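Local coordinates for cGAS/DncV-like nucleotidyltransferase in E. coli homolog (Elizabethkingia meningoseptica ATCC 13253 = NBRC 12535, PDB 6E0N), which synthesizes cyclic nucleotide second messengers in response to phage infection, as the nucleotidyltransferase of a bacterial CBASS antiviral system, at residues T43-G48 with D63-Y68; I138-L143 with E155-Y160. All coordinates share one frame; numbering follows the deposited sequence.

Interaction 1. Residues T43-G48 with D63-Y68. With MG (magnesium ion), chain E; GTP (guanosine-5'-triphosphate), chain C; APC (diphosphomethylphosphonic acid adenosyl ester), chain B.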
loop_
_atom_site.group_PDB
_atom_site.type_symbol
_atom_site.label_atom_id
_atom_site.label_comp_id
_atom_site.label_asym_id
_atom_site.label_seq_id
_atom_site.Cartn_x
_atom_site.Cartn_y
_atom_site.Cartn_z
ATOM N N THR A 43 13.233 -7.954 11.839
ATOM C CA THR A 43 13.084 -6.514 11.670
ATOM C C THR A 43 11.594 -6.219 11.557
ATOM O O THR A 43 10.892 -6.854 10.762
ATOM C CB THR A 43 13.778 -6.040 10.393
ATOM O OG1 THR A 43 15.182 -6.295 10.480
ATOM C CG2 THR A 43 13.544 -4.541 10.177
ATOM N N ILE A 44 11.112 -5.271 12.356
ATOM C CA ILE A 44 9.719 -4.838 12.316
ATOM C C ILE A 44 9.670 -3.450 11.698
ATOM O O ILE A 44 10.423 -2.557 12.103
ATOM C CB ILE A 44 9.075 -4.876 13.715
ATOM C CG1 ILE A 44 8.970 -6.333 14.184
ATOM C CG2 ILE A 44 7.709 -4.224 13.691
ATOM C CD1 ILE A 44 8.531 -6.511 15.618
ATOM N N PHE A 45 8.802 -3.274 10.704
ATOM C CA PHE A 45 8.630 -1.990 10.045
ATOM C C PHE A 45 7.229 -1.933 9.463
ATOM O O PHE A 45 6.500 -2.927 9.450
ATOM C CB PHE A 45 9.699 -1.749 8.969
ATOM C CG PHE A 45 9.667 -2.734 7.835
ATOM C CD1 PHE A 45 10.321 -3.951 7.936
ATOM C CD2 PHE A 45 9.004 -2.434 6.657
ATOM C CE1 PHE A 45 10.304 -4.853 6.889
ATOM C CE2 PHE A 45 8.978 -3.334 5.612
ATOM C CZ PHE A 45 9.630 -4.544 5.726
ATOM N N LEU A 46 6.853 -0.758 8.984
ATOM C CA LEU A 46 5.531 -0.572 8.412
ATOM C C LEU A 46 5.592 -0.598 6.892
ATOM O O LEU A 46 6.601 -0.245 6.277
ATOM C CB LEU A 46 4.923 0.762 8.847
ATOM C CG LEU A 46 4.783 1.024 10.344
ATOM C CD1 LEU A 46 4.046 2.362 10.550
ATOM C CD2 LEU A 46 4.080 -0.112 11.047
ATOM N N GLN A 47 4.488 -1.014 6.287
ATOM C CA GLN A 47 4.247 -0.801 4.871
ATOM C C GLN A 47 2.809 -0.311 4.728
ATOM O O GLN A 47 2.100 -0.117 5.707
ATOM C CB GLN A 47 4.494 -2.079 4.065
ATOM C CG GLN A 47 3.490 -3.151 4.323
ATOM C CD GLN A 47 3.659 -4.320 3.382
ATOM O OE1 GLN A 47 4.679 -4.439 2.703
ATOM N NE2 GLN A 47 2.658 -5.193 3.333
ATOM N N GLY A 48 2.381 -0.116 3.504
ATOM C CA GLY A 48 1.009 0.267 3.244
ATOM C C GLY A 48 0.730 1.714 3.619
ATOM O O GLY A 48 1.633 2.545 3.761
ATOM N N ASP A 63 -0.446 -1.929 8.606
ATOM C CA ASP A 63 0.273 -3.096 8.106
ATOM C C ASP A 63 1.657 -3.121 8.742
ATOM O O ASP A 63 2.513 -2.295 8.413
ATOM C CB ASP A 63 0.371 -3.036 6.585
ATOM C CG ASP A 63 -0.988 -2.937 5.923
ATOM O OD1 ASP A 63 -1.878 -3.737 6.280
ATOM O OD2 ASP A 63 -1.175 -2.050 5.061
ATOM N N ILE A 64 1.868 -4.073 9.645
ATOM C CA ILE A 64 3.122 -4.223 10.373
ATOM C C ILE A 64 3.847 -5.428 9.790
ATOM O O ILE A 64 3.377 -6.564 9.913
ATOM C CB ILE A 64 2.886 -4.398 11.878
ATOM C CG1 ILE A 64 2.103 -3.207 12.430
ATOM C CG2 ILE A 64 4.210 -4.569 12.601
ATOM C CD1 ILE A 64 1.633 -3.385 13.860
ATOM N N VAL A 65 4.996 -5.188 9.168
ATOM C CA VAL A 65 5.791 -6.257 8.577
ATOM C C VAL A 65 6.751 -6.801 9.626
ATOM O O VAL A 65 7.417 -6.032 10.331
ATOM C CB VAL A 65 6.560 -5.753 7.345
ATOM C CG1 VAL A 65 7.325 -6.908 6.701
ATOM C CG2 VAL A 65 5.619 -5.106 6.343
ATOM N N MET A 66 6.819 -8.125 9.738
ATOM C CA MET A 66 7.793 -8.788 10.607
ATOM C C MET A 66 8.694 -9.647 9.727
ATOM O O MET A 66 8.334 -10.774 9.368
ATOM C CB MET A 66 7.120 -9.632 11.681
ATOM C CG MET A 66 8.107 -10.085 12.747
ATOM S SD MET A 66 7.582 -11.499 13.725
ATOM C CE MET A 66 7.795 -12.829 12.542
ATOM N N ARG A 67 9.870 -9.123 9.399
ATOM C CA ARG A 67 10.805 -9.794 8.501
ATOM C C ARG A 67 11.767 -10.638 9.328
ATOM O O ARG A 67 12.626 -10.101 10.034
ATOM C CB ARG A 67 11.568 -8.751 7.689
ATOM C CG ARG A 67 12.493 -9.328 6.628
ATOM C CD ARG A 67 13.266 -8.230 5.911
ATOM N NE ARG A 67 14.187 -7.548 6.812
ATOM C CZ ARG A 67 14.777 -6.388 6.546
ATOM N NH1 ARG A 67 14.554 -5.772 5.393
ATOM N NH2 ARG A 67 15.588 -5.846 7.440
ATOM N N TYR A 68 11.625 -11.956 9.243
ATOM C CA TYR A 68 12.568 -12.865 9.884
ATOM C C TYR A 68 13.823 -12.897 9.023
ATOM O O TYR A 68 13.791 -13.369 7.882
ATOM C CB TYR A 68 11.971 -14.260 10.033
ATOM C CG TYR A 68 12.785 -15.133 10.959
ATOM C CD1 TYR A 68 13.879 -15.845 10.490
ATOM C CD2 TYR A 68 12.476 -15.220 12.312
ATOM C CE1 TYR A 68 14.632 -16.634 11.338
ATOM C CE2 TYR A 68 13.221 -16.001 13.166
ATOM C CZ TYR A 68 14.298 -16.704 12.676
ATOM O OH TYR A 68 15.039 -17.485 13.531
HETATM MG MG MG E . -3.102 -1.248 4.417
HETATM P PG GTP C . -5.144 0.641 2.207
HETATM O O1G GTP C . -5.755 1.940 2.684
HETATM O O2G GTP C . -6.146 -0.074 1.332
HETATM O O3G GTP C . -4.778 -0.229 3.390
HETATM O O3B GTP C . -3.854 0.996 1.312
HETATM P PB GTP C . -2.407 0.337 1.539
HETATM O O1B GTP C . -2.163 0.038 3.002
HETATM O O2B GTP C . -1.379 1.289 0.977
HETATM O O3A GTP C . -2.365 -1.009 0.665
HETATM P PA GTP C . -2.559 -2.475 1.306
HETATM O O1A GTP C . -3.111 -2.405 2.712
HETATM O O2A GTP C . -3.444 -3.307 0.410
HETATM O "O5'" GTP C . -1.077 -3.093 1.324
HETATM C "C5'" GTP C . -0.086 -2.501 2.107
HETATM C "C4'" GTP C . 1.205 -2.447 1.326
HETATM O "O4'" GTP C . 1.493 -3.767 0.827
HETATM C "C3'" GTP C . 1.279 -1.496 0.124
HETATM O "O3'" GTP C . 1.759 -0.237 0.452
HETATM C "C2'" GTP C . 2.302 -2.224 -0.785
HETATM O "O2'" GTP C . 3.587 -1.779 -0.446
HETATM C "C1'" GTP C . 2.104 -3.714 -0.456
HETATM N N9 GTP C . 1.235 -4.280 -1.497
HETATM C C8 GTP C . -0.111 -4.497 -1.410
HETATM N N7 GTP C . -0.536 -5.018 -2.583
HETATM C C5 GTP C . 0.528 -5.142 -3.412
HETATM C C6 GTP C . 0.663 -5.612 -4.712
HETATM O O6 GTP C . -0.318 -6.024 -5.327
HETATM N N1 GTP C . 1.908 -5.612 -5.310
HETATM C C2 GTP C . 3.007 -5.148 -4.614
HETATM N N2 GTP C . 4.208 -5.140 -5.184
HETATM N N3 GTP C . 2.868 -4.678 -3.329
HETATM C C4 GTP C . 1.650 -4.678 -2.737
HETATM P PG APC B . -8.502 -13.062 3.242
HETATM O O1G APC B . -9.218 -11.797 3.653
HETATM O O2G APC B . -8.212 -13.915 4.455
HETATM O O3G APC B . -9.372 -13.831 2.277
HETATM P PB APC B . -6.188 -11.431 3.017
HETATM O O1B APC B . -6.937 -10.492 3.886
HETATM O O2B APC B . -4.866 -11.831 3.561
HETATM O O3B APC B . -7.091 -12.678 2.500
HETATM P PA APC B . -5.522 -8.630 1.966
HETATM O O1A APC B . -6.523 -8.168 2.977
HETATM O O2A APC B . -5.638 -7.764 0.694
HETATM C C3A APC B . -5.882 -10.430 1.565
HETATM O "O5'" APC B . -3.951 -8.552 2.449
HETATM C "C5'" APC B . -3.743 -8.716 3.811
HETATM C "C4'" APC B . -2.491 -7.882 4.185
HETATM O "O4'" APC B . -1.447 -8.434 3.643
HETATM C "C3'" APC B . -2.632 -6.475 3.576
HETATM O "O3'" APC B . -3.038 -5.604 4.535
HETATM C "C2'" APC B . -1.215 -6.140 3.082
HETATM O "O2'" APC B . -0.519 -5.305 4.112
HETATM C "C1'" APC B . -0.590 -7.271 2.933
HETATM N N9 APC B . -0.486 -7.572 1.513
HETATM C C8 APC B . -1.376 -7.978 0.588
HETATM N N7 APC B . -0.740 -8.102 -0.584
HETATM C C5 APC B . 0.546 -7.773 -0.390
HETATM C C6 APC B . 1.638 -7.725 -1.233
HETATM N N6 APC B . 1.830 -8.003 -2.640
HETATM N N1 APC B . 2.824 -7.358 -0.773
HETATM C C2 APC B . 2.967 -7.033 0.529
HETATM N N3 APC B . 1.898 -7.086 1.352
HETATM C C4 APC B . 0.695 -7.450 0.897
HETATM O O HOH W 1 -0.281 0.585 6.891
HETATM O O HOH W 2 -4.036 -2.567 5.620
HETATM O O HOH W 3 -2.891 0.295 5.881
#
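Val65 lies across the Phe45 ring, its CB 3.8 Å from the ring centroid and 15° off the normal in a CH-pi contact, while Val65 CG1 presses on Phe45 CZ and Val65 CG2 on Gln47 CG. With Phe45 CG between the backbone N and the carbonyl carbon (chi1 63°), the ring swings across to the neighbouring strand, over Val65. In the backbone, Val65 N donates to Phe45 O at 2.7 Å, the middle of an antiparallel pairing of 43-47 with 63-68. On the other face Ile44 CG2 meets Ile64 CG2 at 3.7 Å. Toward Gln47 and Asp63 water enters the pairing: one molecule donates to Gln47 O and accepts from Asp63 N, next to a long Gln47 N to Asp63 O bond. This wetter end is the active site of the nucleotidyltransferase fold. Asp63 OD2 binds the magnesium ion at 2.2 Å beside three GTP phosphate oxygens and two waters, and Gln47 NE2 donates to adenine N3 of the ATP analogue at 2.8 Å. At the opposite end Thr43 and Arg67 run side by side, both held by Asp69, which salt-bridges Arg67 NE. Strand 135-147 flanks 63-68 in parallel; helix 21-38 packs on Ile44, Ile64 and Met66, helix 98-113 on Met66, and strand 152-160 touches Val65 and Arg67 from the Phe45 side.

Interaction 2. Residues I138-L143 with E155-Y160. With APC (diphosphomethylphosphonic acid adenosyl ester), chain B.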
loop_
_atom_site.group_PDB
_atom_site.type_symbol
_atom_site.label_atom_id
_atom_site.label_comp_id
_atom_site.label_asym_id
_atom_site.label_seq_id
_atom_site.Cartn_x
_atom_site.Cartn_y
_atom_site.Cartn_z
ATOM N N ILE A 138 2.472 -9.087 9.025
ATOM C CA ILE A 138 2.898 -9.775 7.811
ATOM C C ILE A 138 4.252 -10.426 8.057
ATOM O O ILE A 138 5.288 -9.787 7.825
ATOM C CB ILE A 138 2.961 -8.802 6.624
ATOM C CG1 ILE A 138 1.617 -8.087 6.466
ATOM C CG2 ILE A 138 3.318 -9.534 5.339
ATOM C CD1 ILE A 138 1.670 -6.878 5.572
ATOM N N PRO A 139 4.302 -11.674 8.523
ATOM C CA PRO A 139 5.594 -12.371 8.582
ATOM C C PRO A 139 6.125 -12.602 7.177
ATOM O O PRO A 139 5.364 -12.861 6.239
ATOM C CB PRO A 139 5.261 -13.694 9.285
ATOM C CG PRO A 139 3.794 -13.924 8.990
ATOM C CD PRO A 139 3.172 -12.530 8.941
ATOM N N CYS A 140 7.444 -12.505 7.035
ATOM C CA CYS A 140 8.059 -12.643 5.725
ATOM C C CYS A 140 9.545 -12.906 5.888
ATOM O O CYS A 140 10.093 -12.851 6.994
ATOM C CB CYS A 140 7.829 -11.386 4.882
ATOM S SG CYS A 140 8.517 -9.876 5.615
ATOM N N PHE A 141 10.188 -13.202 4.762
ATOM C CA PHE A 141 11.628 -13.384 4.689
ATOM C C PHE A 141 12.229 -12.328 3.767
ATOM O O PHE A 141 11.529 -11.642 3.019
ATOM C CB PHE A 141 12.003 -14.766 4.126
ATOM C CG PHE A 141 11.618 -15.926 4.995
ATOM C CD1 PHE A 141 12.065 -16.011 6.299
ATOM C CD2 PHE A 141 10.829 -16.950 4.495
ATOM C CE1 PHE A 141 11.720 -17.087 7.098
ATOM C CE2 PHE A 141 10.482 -18.027 5.287
ATOM C CZ PHE A 141 10.927 -18.093 6.590
ATOM N N VAL A 142 13.562 -12.227 3.800
ATOM C CA VAL A 142 14.287 -11.406 2.835
ATOM C C VAL A 142 14.141 -12.003 1.442
ATOM O O VAL A 142 14.168 -13.228 1.261
ATOM C CB VAL A 142 15.771 -11.310 3.238
ATOM C CG1 VAL A 142 16.592 -10.669 2.125
ATOM C CG2 VAL A 142 15.918 -10.526 4.530
ATOM N N LEU A 143 14.017 -11.128 0.444
ATOM C CA LEU A 143 13.896 -11.518 -0.954
ATOM C C LEU A 143 14.924 -10.744 -1.763
ATOM O O LEU A 143 15.057 -9.528 -1.601
ATOM C CB LEU A 143 12.491 -11.191 -1.466
ATOM C CG LEU A 143 12.087 -11.387 -2.922
ATOM C CD1 LEU A 143 12.643 -10.274 -3.800
ATOM C CD2 LEU A 143 12.515 -12.747 -3.445
ATOM N N GLU A 155 16.628 -5.893 -3.343
ATOM C CA GLU A 155 16.232 -6.570 -2.117
ATOM C C GLU A 155 14.850 -6.096 -1.691
ATOM O O GLU A 155 14.591 -4.888 -1.631
ATOM C CB GLU A 155 17.224 -6.337 -0.975
ATOM C CG GLU A 155 16.792 -7.039 0.305
ATOM C CD GLU A 155 17.779 -6.887 1.444
ATOM O OE1 GLU A 155 18.992 -6.796 1.171
ATOM O OE2 GLU A 155 17.336 -6.868 2.612
ATOM N N GLY A 156 13.977 -7.049 -1.388
ATOM C CA GLY A 156 12.658 -6.758 -0.864
ATOM C C GLY A 156 12.261 -7.811 0.145
ATOM O O GLY A 156 13.110 -8.313 0.895
ATOM N N ILE A 157 10.981 -8.172 0.165
ATOM C CA ILE A 157 10.483 -9.197 1.071
ATOM C C ILE A 157 9.639 -10.190 0.286
ATOM O O ILE A 157 9.095 -9.884 -0.778
ATOM C CB ILE A 157 9.667 -8.610 2.241
ATOM C CG1 ILE A 157 8.502 -7.770 1.712
ATOM C CG2 ILE A 157 10.560 -7.780 3.157
ATOM C CD1 ILE A 157 7.530 -7.332 2.792
ATOM N N LYS A 158 9.523 -11.395 0.839
ATOM C CA LYS A 158 8.680 -12.424 0.251
ATOM C C LYS A 158 7.943 -13.168 1.355
ATOM O O LYS A 158 8.481 -13.383 2.445
ATOM C CB LYS A 158 9.498 -13.419 -0.584
ATOM C CG LYS A 158 10.429 -14.309 0.220
ATOM C CD LYS A 158 11.223 -15.235 -0.705
ATOM C CE LYS A 158 12.116 -16.184 0.081
ATOM N NZ LYS A 158 12.907 -17.074 -0.822
ATOM N N PHE A 159 6.702 -13.550 1.068
ATOM C CA PHE A 159 5.935 -14.424 1.939
ATOM C C PHE A 159 5.025 -15.270 1.059
ATOM O O PHE A 159 4.976 -15.105 -0.163
ATOM C CB PHE A 159 5.203 -13.638 3.037
ATOM C CG PHE A 159 4.269 -12.588 2.525
ATOM C CD1 PHE A 159 4.731 -11.316 2.232
ATOM C CD2 PHE A 159 2.921 -12.863 2.370
ATOM C CE1 PHE A 159 3.868 -10.339 1.771
ATOM C CE2 PHE A 159 2.053 -11.891 1.914
ATOM C CZ PHE A 159 2.527 -10.626 1.613
ATOM N N TYR A 160 4.312 -16.196 1.684
ATOM C CA TYR A 160 3.442 -17.106 0.962
ATOM C C TYR A 160 2.038 -17.023 1.530
ATOM O O TYR A 160 1.852 -16.990 2.750
ATOM C CB TYR A 160 3.985 -18.530 1.031
ATOM C CG TYR A 160 5.377 -18.631 0.446
ATOM C CD1 TYR A 160 6.498 -18.324 1.209
ATOM C CD2 TYR A 160 5.569 -19.002 -0.878
ATOM C CE1 TYR A 160 7.772 -18.402 0.675
ATOM C CE2 TYR A 160 6.839 -19.087 -1.419
ATOM C CZ TYR A 160 7.935 -18.782 -0.639
ATOM O OH TYR A 160 9.199 -18.860 -1.175
HETATM P PG APC B . -8.502 -13.062 3.242
HETATM O O1G APC B . -9.218 -11.797 3.653
HETATM O O2G APC B . -8.212 -13.915 4.455
HETATM O O3G APC B . -9.372 -13.831 2.277
HETATM P PB APC B . -6.188 -11.431 3.017
HETATM O O1B APC B . -6.937 -10.492 3.886
HETATM O O2B APC B . -4.866 -11.831 3.561
HETATM O O3B APC B . -7.091 -12.678 2.500
HETATM P PA APC B . -5.522 -8.630 1.966
HETATM O O1A APC B . -6.523 -8.168 2.977
HETATM O O2A APC B . -5.638 -7.764 0.694
HETATM C C3A APC B . -5.882 -10.430 1.565
HETATM O "O5'" APC B . -3.951 -8.552 2.449
HETATM C "C5'" APC B . -3.743 -8.716 3.811
HETATM C "C4'" APC B . -2.491 -7.882 4.185
HETATM O "O4'" APC B . -1.447 -8.434 3.643
HETATM C "C3'" APC B . -2.632 -6.475 3.576
HETATM O "O3'" APC B . -3.038 -5.604 4.535
HETATM C "C2'" APC B . -1.215 -6.140 3.082
HETATM O "O2'" APC B . -0.519 -5.305 4.112
HETATM C "C1'" APC B . -0.590 -7.271 2.933
HETATM N N9 APC B . -0.486 -7.572 1.513
HETATM C C8 APC B . -1.376 -7.978 0.588
HETATM N N7 APC B . -0.740 -8.102 -0.584
HETATM C C5 APC B . 0.546 -7.773 -0.390
HETATM C C6 APC B . 1.638 -7.725 -1.233
HETATM N N6 APC B . 1.830 -8.003 -2.640
HETATM N N1 APC B . 2.824 -7.358 -0.773
HETATM C C2 APC B . 2.967 -7.033 0.529
HETATM N N3 APC B . 1.898 -7.086 1.352
HETATM C C4 APC B . 0.695 -7.450 0.897
#
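Phe159 packs against Ile138 in a beta hairpin formed by strands 135-147 and 152-160, part of the central sheet of this nucleotidyltransferase fold. Phe159 CB begins 3.3 Å from Pro139 O and also touches Cys140 CB. CG, placed between the backbone N and the carbonyl carbon (chi1 58°), carries the ring toward the adenine. CD1 and CE1 then run under Ile138 CG2, which stands over the ring face in a CH-pi contact, 3.9 Å from the centroid and 18° off the normal. At the tip, Phe159 CE1 reaches adenine C2 of the bound ATP analogue, and Phe159 CZ lies 3.6 Å from adenine N3, so the ring meets the base with its edge. Lys122, whose backbone N is hydrogen-bonded to the analogue, borders the same ring.

Farther along, the strands are joined by two pairs of backbone bonds, Phe141 with Lys158 and Leu143 with Gly156. The straightest runs from Phe141 N to Lys158 O (173° at the hydrogen), whereas Leu143 N approaches Gly156 O from above its carbonyl plane. Between these pairs Val142 and Ile157 diverge; Ile157 CB packs on Cys140 SG, facing strand 62-68. On the face shared with Phe141, the extended Lys158 chain crosses Leu143 at about a right angle: Lys158 CB lies 3.8 Å from Leu143 CB. Farther out, Lys158 CD rests against Leu143 CD2. Glu155 passes obliquely by Val142, its carboxylate end near CG1, and its OE2 is hydrogen-bonded to Tyr73. Back at the nucleotide, Ile138 CD1 comes to 3.1 Å from the ribose O2' of the ATP analogue.

Interactions 1 and 2 are neighbours in one mixed sheet, their centres about 9 Å apart, and follow each other along the chain, 43-48 with 63-68 closing before 138-143 with 155-160 opens. Strands 62-68 and 135-147 run side by side in parallel and join them: Ile64 O lies 2.8 Å from Ile138 N, a probable hydrogen bond, and Val65 CG1 packs on Cys140 SG. Both contacts reach the same ATP analogue, interaction 1 with Gln47 and Asp63, interaction 2 with Ile138 and Phe159. The sheet thus sets the magnesium-binding aspartate of one contact beside the apolar nucleotide-binding surface of the other, with Asp136 leading into 138-143.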